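Local coordinates for protein secretory pathway GDP dissociation inhibitor (Saccharomyces cerevisiae, PDB 2BCG) that binds prenylated Rab GTPases such as Sec4 in their GDP-bound state, inhibits GDP release and extracts GDP-bound Ypt7 from vacuolar membranes, at residues A[219-222]-A[223-227]; A[432-435]-A[436-440]. All coordinates share one frame; numbering follows the deposited sequence.

Contact 1: A[219-222]-A[223-227]. With GER (geran-8-yl geran), chain D; GER (geran-8-yl geran), chain C.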
loop_
_atom_site.group_PDB
_atom_site.type_symbol
_atom_site.label_atom_id
_atom_site.label_comp_id
_atom_site.label_asym_id
_atom_site.label_seq_id
_atom_site.Cartn_x
_atom_site.Cartn_y
_atom_site.Cartn_z
ATOM N N ILE A 219 11.199 -1.960 21.810
ATOM C CA ILE A 219 12.426 -1.193 21.836
ATOM C C ILE A 219 13.497 -1.826 20.951
ATOM O O ILE A 219 14.172 -1.144 20.185
ATOM C CB ILE A 219 12.935 -1.032 23.299
ATOM C CG1 ILE A 219 11.901 -0.249 24.121
ATOM C CG2 ILE A 219 14.323 -0.366 23.315
ATOM C CD1 ILE A 219 12.057 -0.448 25.627
ATOM N N LEU A 220 13.668 -3.150 21.060
ATOM C CA LEU A 220 14.537 -3.849 20.126
ATOM C C LEU A 220 14.142 -3.627 18.650
ATOM O O LEU A 220 15.023 -3.333 17.826
ATOM C CB LEU A 220 14.559 -5.340 20.446
ATOM C CG LEU A 220 15.545 -6.220 19.683
ATOM C CD1 LEU A 220 17.007 -5.823 19.880
ATOM C CD2 LEU A 220 15.270 -7.654 20.136
ATOM N N LEU A 221 12.841 -3.753 18.355
ATOM C CA LEU A 221 12.296 -3.488 16.991
ATOM C C LEU A 221 12.666 -2.078 16.525
ATOM O O LEU A 221 13.093 -1.892 15.391
ATOM C CB LEU A 221 10.781 -3.691 16.934
ATOM C CG LEU A 221 10.086 -3.351 15.596
ATOM C CD1 LEU A 221 10.637 -4.180 14.425
ATOM C CD2 LEU A 221 8.596 -3.470 15.695
ATOM N N TYR A 222 12.512 -1.086 17.399
ATOM C CA TYR A 222 12.872 0.285 17.037
ATOM C C TYR A 222 14.350 0.402 16.700
ATOM O O TYR A 222 14.722 0.987 15.671
ATOM C CB TYR A 222 12.527 1.245 18.186
ATOM C CG TYR A 222 12.724 2.716 17.872
ATOM C CD1 TYR A 222 14.007 3.289 17.913
ATOM C CD2 TYR A 222 11.626 3.530 17.550
ATOM C CE1 TYR A 222 14.204 4.651 17.624
ATOM C CE2 TYR A 222 11.796 4.897 17.255
ATOM C CZ TYR A 222 13.091 5.446 17.301
ATOM O OH TYR A 222 13.266 6.781 16.986
ATOM N N CYS A 223 15.210 -0.121 17.582
ATOM C CA CYS A 223 16.651 -0.037 17.367
ATOM C C CYS A 223 17.084 -0.799 16.115
ATOM O O CYS A 223 17.869 -0.290 15.322
ATOM C CB CYS A 223 17.419 -0.556 18.582
ATOM S SG CYS A 223 17.139 0.441 20.064
ATOM N N GLN A 224 16.543 -1.999 15.915
ATOM C CA GLN A 224 16.834 -2.742 14.681
ATOM C C GLN A 224 16.362 -1.975 13.434
ATOM O O GLN A 224 17.029 -1.970 12.408
ATOM C CB GLN A 224 16.186 -4.121 14.711
ATOM C CG GLN A 224 16.748 -5.064 15.773
ATOM C CD GLN A 224 15.910 -6.311 15.902
ATOM O OE1 GLN A 224 14.711 -6.307 15.596
ATOM N NE2 GLN A 224 16.531 -7.395 16.371
ATOM N N SER A 225 15.197 -1.354 13.526
ATOM C CA SER A 225 14.674 -0.601 12.385
ATOM C C SER A 225 15.491 0.636 12.027
ATOM O O SER A 225 15.737 0.886 10.855
ATOM C CB SER A 225 13.209 -0.205 12.642
ATOM O OG SER A 225 12.377 -1.350 12.729
ATOM N N VAL A 226 15.905 1.422 13.032
ATOM C CA VAL A 226 16.722 2.596 12.718
ATOM C C VAL A 226 18.075 2.116 12.214
ATOM O O VAL A 226 18.657 2.762 11.340
ATOM C CB VAL A 226 16.917 3.585 13.901
ATOM C CG1 VAL A 226 17.375 4.956 13.369
ATOM C CG2 VAL A 226 15.660 3.763 14.649
ATOM N N ALA A 227 18.550 0.982 12.736
ATOM C CA ALA A 227 19.826 0.418 12.299
ATOM C C ALA A 227 19.828 -0.042 10.840
ATOM O O ALA A 227 20.845 0.083 10.176
ATOM C CB ALA A 227 20.290 -0.691 13.231
HETATM C C1 GER D . 20.526 -3.184 18.167
HETATM C C2 GER D . 20.884 -1.772 18.692
HETATM C C3 GER D . 20.607 -1.299 19.986
HETATM C C4 GER D . 19.895 -2.154 21.047
HETATM C C5 GER D . 21.012 0.138 20.349
HETATM C C6 GER D . 22.240 0.215 21.268
HETATM C C7 GER D . 22.727 1.524 21.350
HETATM C C8 GER D . 23.564 2.098 22.316
HETATM C C9 GER D . 24.098 1.272 23.499
HETATM C C10 GER D . 23.973 3.576 22.169
HETATM C C11 GER D . 23.240 4.524 23.135
HETATM C C12 GER D . 23.896 5.754 23.205
HETATM C C13 GER D . 23.592 6.880 23.973
HETATM C C14 GER D . 22.392 6.928 24.916
HETATM C C15 GER D . 24.486 8.115 23.864
HETATM C C16 GER D . 25.568 8.093 24.933
HETATM C C17 GER D . 26.202 9.323 25.016
HETATM C C18 GER D . 26.747 9.894 26.162
HETATM C C19 GER D . 26.682 9.147 27.510
HETATM C C20 GER D . 27.420 11.278 26.062
HETATM C C1 GER C . 24.017 -2.207 15.658
HETATM C C2 GER C . 24.105 -0.683 15.440
HETATM C C3 GER C . 24.334 0.227 16.482
HETATM C C4 GER C . 24.527 -0.262 17.930
HETATM C C5 GER C . 24.408 1.745 16.193
HETATM C C6 GER C . 23.042 2.362 15.827
HETATM C C7 GER C . 22.342 2.848 16.941
HETATM C C8 GER C . 20.997 2.602 17.264
HETATM C C9 GER C . 20.163 1.688 16.359
HETATM C C10 GER C . 20.350 3.191 18.542
HETATM C C11 GER C . 19.583 4.526 18.409
HETATM C C12 GER C . 19.580 5.142 19.670
HETATM C C13 GER C . 18.628 5.901 20.371
HETATM C C14 GER C . 17.247 6.225 19.779
HETATM C C15 GER C . 19.001 6.407 21.777
HETATM C C16 GER C . 18.473 7.809 22.111
HETATM C C17 GER C . 19.455 8.601 22.711
HETATM C C18 GER C . 19.349 9.861 23.320
HETATM C C19 GER C . 18.030 10.634 23.439
HETATM C C20 GER C . 20.602 10.503 23.896
#

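Contact 2: A[432-435]-A[436-440]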
loop_
_atom_site.group_PDB
_atom_site.type_symbol
_atom_site.label_atom_id
_atom_site.label_comp_id
_atom_site.label_asym_id
_atom_site.label_seq_id
_atom_site.Cartn_x
_atom_site.Cartn_y
_atom_site.Cartn_z
ATOM N N ASP A 432 -2.893 -13.020 13.354
ATOM C CA ASP A 432 -3.897 -13.594 14.233
ATOM C C ASP A 432 -5.059 -14.167 13.409
ATOM O O ASP A 432 -5.501 -15.301 13.653
ATOM C CB ASP A 432 -4.387 -12.530 15.227
ATOM C CG ASP A 432 -5.418 -13.069 16.176
ATOM O OD1 ASP A 432 -6.496 -12.433 16.330
ATOM O OD2 ASP A 432 -5.173 -14.174 16.760
ATOM N N ILE A 433 -5.521 -13.414 12.409
ATOM C CA ILE A 433 -6.656 -13.849 11.567
ATOM C C ILE A 433 -6.237 -15.094 10.782
ATOM O O ILE A 433 -7.023 -16.044 10.655
ATOM C CB ILE A 433 -7.129 -12.731 10.577
ATOM C CG1 ILE A 433 -7.741 -11.539 11.327
ATOM C CG2 ILE A 433 -8.202 -13.296 9.590
ATOM C CD1 ILE A 433 -7.816 -10.256 10.458
ATOM N N TYR A 434 -4.995 -15.123 10.301
ATOM C CA TYR A 434 -4.529 -16.250 9.513
ATOM C C TYR A 434 -4.518 -17.521 10.375
ATOM O O TYR A 434 -4.973 -18.582 9.915
ATOM C CB TYR A 434 -3.143 -15.981 8.971
ATOM C CG TYR A 434 -2.616 -17.059 8.068
ATOM C CD1 TYR A 434 -1.987 -18.187 8.591
ATOM C CD2 TYR A 434 -2.762 -16.960 6.684
ATOM C CE1 TYR A 434 -1.487 -19.169 7.768
ATOM C CE2 TYR A 434 -2.270 -17.942 5.843
ATOM C CZ TYR A 434 -1.638 -19.048 6.392
ATOM O OH TYR A 434 -1.168 -20.013 5.543
ATOM N N PHE A 435 -3.993 -17.407 11.600
ATOM C CA PHE A 435 -3.999 -18.524 12.579
ATOM C C PHE A 435 -5.432 -18.986 12.865
ATOM O O PHE A 435 -5.719 -20.202 12.880
ATOM C CB PHE A 435 -3.275 -18.100 13.869
ATOM C CG PHE A 435 -3.261 -19.164 14.933
ATOM C CD1 PHE A 435 -4.006 -19.005 16.096
ATOM C CD2 PHE A 435 -2.524 -20.327 14.758
ATOM C CE1 PHE A 435 -3.999 -20.019 17.100
ATOM C CE2 PHE A 435 -2.507 -21.339 15.739
ATOM C CZ PHE A 435 -3.252 -21.183 16.899
ATOM N N ARG A 436 -6.341 -18.039 13.078
ATOM C CA ARG A 436 -7.771 -18.340 13.274
ATOM C C ARG A 436 -8.381 -19.085 12.079
ATOM O O ARG A 436 -9.128 -20.081 12.244
ATOM C CB ARG A 436 -8.578 -17.069 13.585
ATOM C CG ARG A 436 -8.347 -16.528 15.000
ATOM C CD ARG A 436 -8.450 -15.002 15.091
ATOM N NE ARG A 436 -9.679 -14.445 14.553
ATOM C CZ ARG A 436 -9.812 -13.138 14.285
ATOM N NH1 ARG A 436 -8.780 -12.320 14.519
ATOM N NH2 ARG A 436 -10.949 -12.648 13.782
ATOM N N VAL A 437 -8.044 -18.631 10.874
ATOM C CA VAL A 437 -8.584 -19.237 9.645
ATOM C C VAL A 437 -7.986 -20.631 9.370
ATOM O O VAL A 437 -8.724 -21.578 9.034
ATOM C CB VAL A 437 -8.383 -18.272 8.443
ATOM C CG1 VAL A 437 -8.677 -18.973 7.101
ATOM C CG2 VAL A 437 -9.258 -17.062 8.593
ATOM N N THR A 438 -6.668 -20.775 9.493
ATOM C CA THR A 438 -5.986 -22.004 9.044
ATOM C C THR A 438 -5.632 -22.990 10.171
ATOM O O THR A 438 -5.345 -24.178 9.898
ATOM C CB THR A 438 -4.664 -21.695 8.308
ATOM O OG1 THR A 438 -3.692 -21.245 9.268
ATOM C CG2 THR A 438 -4.851 -20.692 7.148
ATOM N N GLY A 439 -5.600 -22.508 11.418
ATOM C CA GLY A 439 -5.252 -23.350 12.583
ATOM C C GLY A 439 -3.768 -23.512 12.869
ATOM O O GLY A 439 -3.374 -24.220 13.803
ATOM N N HIS A 440 -2.931 -22.859 12.064
ATOM C CA HIS A 440 -1.502 -22.926 12.247
ATOM C C HIS A 440 -0.930 -21.528 12.045
ATOM O O HIS A 440 -1.489 -20.753 11.254
ATOM C CB HIS A 440 -0.880 -23.896 11.246
ATOM C CG HIS A 440 -1.316 -23.672 9.821
ATOM N ND1 HIS A 440 -0.812 -22.656 9.035
ATOM C CD2 HIS A 440 -2.199 -24.343 9.040
ATOM C CE1 HIS A 440 -1.363 -22.709 7.837
ATOM N NE2 HIS A 440 -2.204 -23.726 7.812
#

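Contact 1: A[219-222]-A[223-227]
Cys223 stands one helical turn beyond Ile219 and faces both bound lipids. The Cys223 CB lies 3.6 Å from C3 of the chain D geranylgeranyl group; SG is anti to the carbonyl carbon (chi1 -64°), which turns the sulfur back toward Ile219, 4.4 Å from its CG2. A small, weakly polar residue suits this place, because a prenyl chain can lie close against it. The second lipid, in chain C, meets the same turn: its C9 comes within 3.2 Å of Cys223 O and 3.9 Å of Ala227 CB, whose methyl is small enough for the lipid to lie against it. Tyr222 and Val226 form the next pair outward. Val226, modelled in two conformers, lies oblique to the Tyr222 ring, so its exact contact there is doubtful, while C14 of the chain C lipid nears the same ring.

Behind this lipid face, Leu221 O accepts two bonds from Ser225, one from N and one from OG at 2.8 Å, reaching it from opposite faces of the carbonyl plane. This grip suits a serine inside a helix, whose short hydroxyl can fold back on the previous turn. On the adjoining flank, Gln224 runs its CG past Leu220 O at 3.2 Å and then extends obliquely across the leucine side chain, CD standing 3.8 Å from Leu220 CG. An alanine in place of Gln224 lacks the chain beyond CB and would probably leave the Leu220 side chain uncovered on this flank.

All of this belongs to helix 212-229, a wall of the lipid pocket. Met199 of helix 189-199 touches Tyr222 and Cys223, Ile157 of helix 144-159 packs on Ile219 and Leu220, and Met92 of strand 91-92 meets Leu221 and Ser225, whose OG also bonds Asn94 N.

Contact 2: A[432-435]-A[436-440]
Arg436 doubles back along the helix to Asp432, one turn earlier, and most of its atoms meet that turn. CB lies near the carbonyl oxygens of Asp432 and Ile433; CG and CD then pass Asp432 O, CD at 3.3 Å. Bends at chi2 and chi3 swing the guanidinium across, where NH1 makes a salt bridge of 2.9 Å to Asp432 OD1. It meets that oxygen from above the carboxylate plane, and the two flat groups lie 50° apart. Ile433 CG1 approaches NH1 at 3.4 Å, an aliphatic cover for the charged group. NE and NH2 bond Asp405 O and Leu413 O, so a long arginine with three donor nitrogens suits the place, tying helix 424-438 to the loop and strand beside it.

The helix packs on helix 21-32 and on strand 411-413, an outermost strand of the parallel sheet in this Rossmann-like fold, and here it ends. Gly439, the first residue beyond it, has a positive phi of 84°, which glycine tolerates easily, and its N still bonds Phe435 O.

Near that end, Thr438 suits its place through both branches. OG1 sits between the backbone N and the carbonyl carbon, from where it bonds Tyr434 O at 3.0 Å, an oxygen also held by Thr438 N. CG2 meanwhile lies over a face of the Tyr434 ring, 3.8 Å from its centroid, a CH-pi contact. His440 CE1 reaches Tyr434 CE1 at 3.5 Å, with the rings oblique, and the buried tyrosine sends its OH to Asp33. Phe435 sets the edge of its ring, at CD2, 3.4 Å from His440 C, where the chain turns away.

Overall arrangement
Contact 1 comes first along the chain and contact 2 near its end; their centres are 28 Å apart and their nearest atoms about 15 Å, so they do not touch. Each is local to one helix, contact 1 within it and contact 2 at its C-terminal end, but in different parts of the protein. Helix 212-229 belongs to the helical bundle with helices 144-159 and 189-199, whose residues line the sites of the two geranylgeranyl groups. Helix 424-438 lies against the parallel sheet and helix 21-32, in the larger Rossmann-like part, as in other Rab GDI proteins. Contact 1 therefore belongs to the lipid-binding function, whereas contact 2 lies where the last helix ends against the Rossmann-like part, far from the lipids.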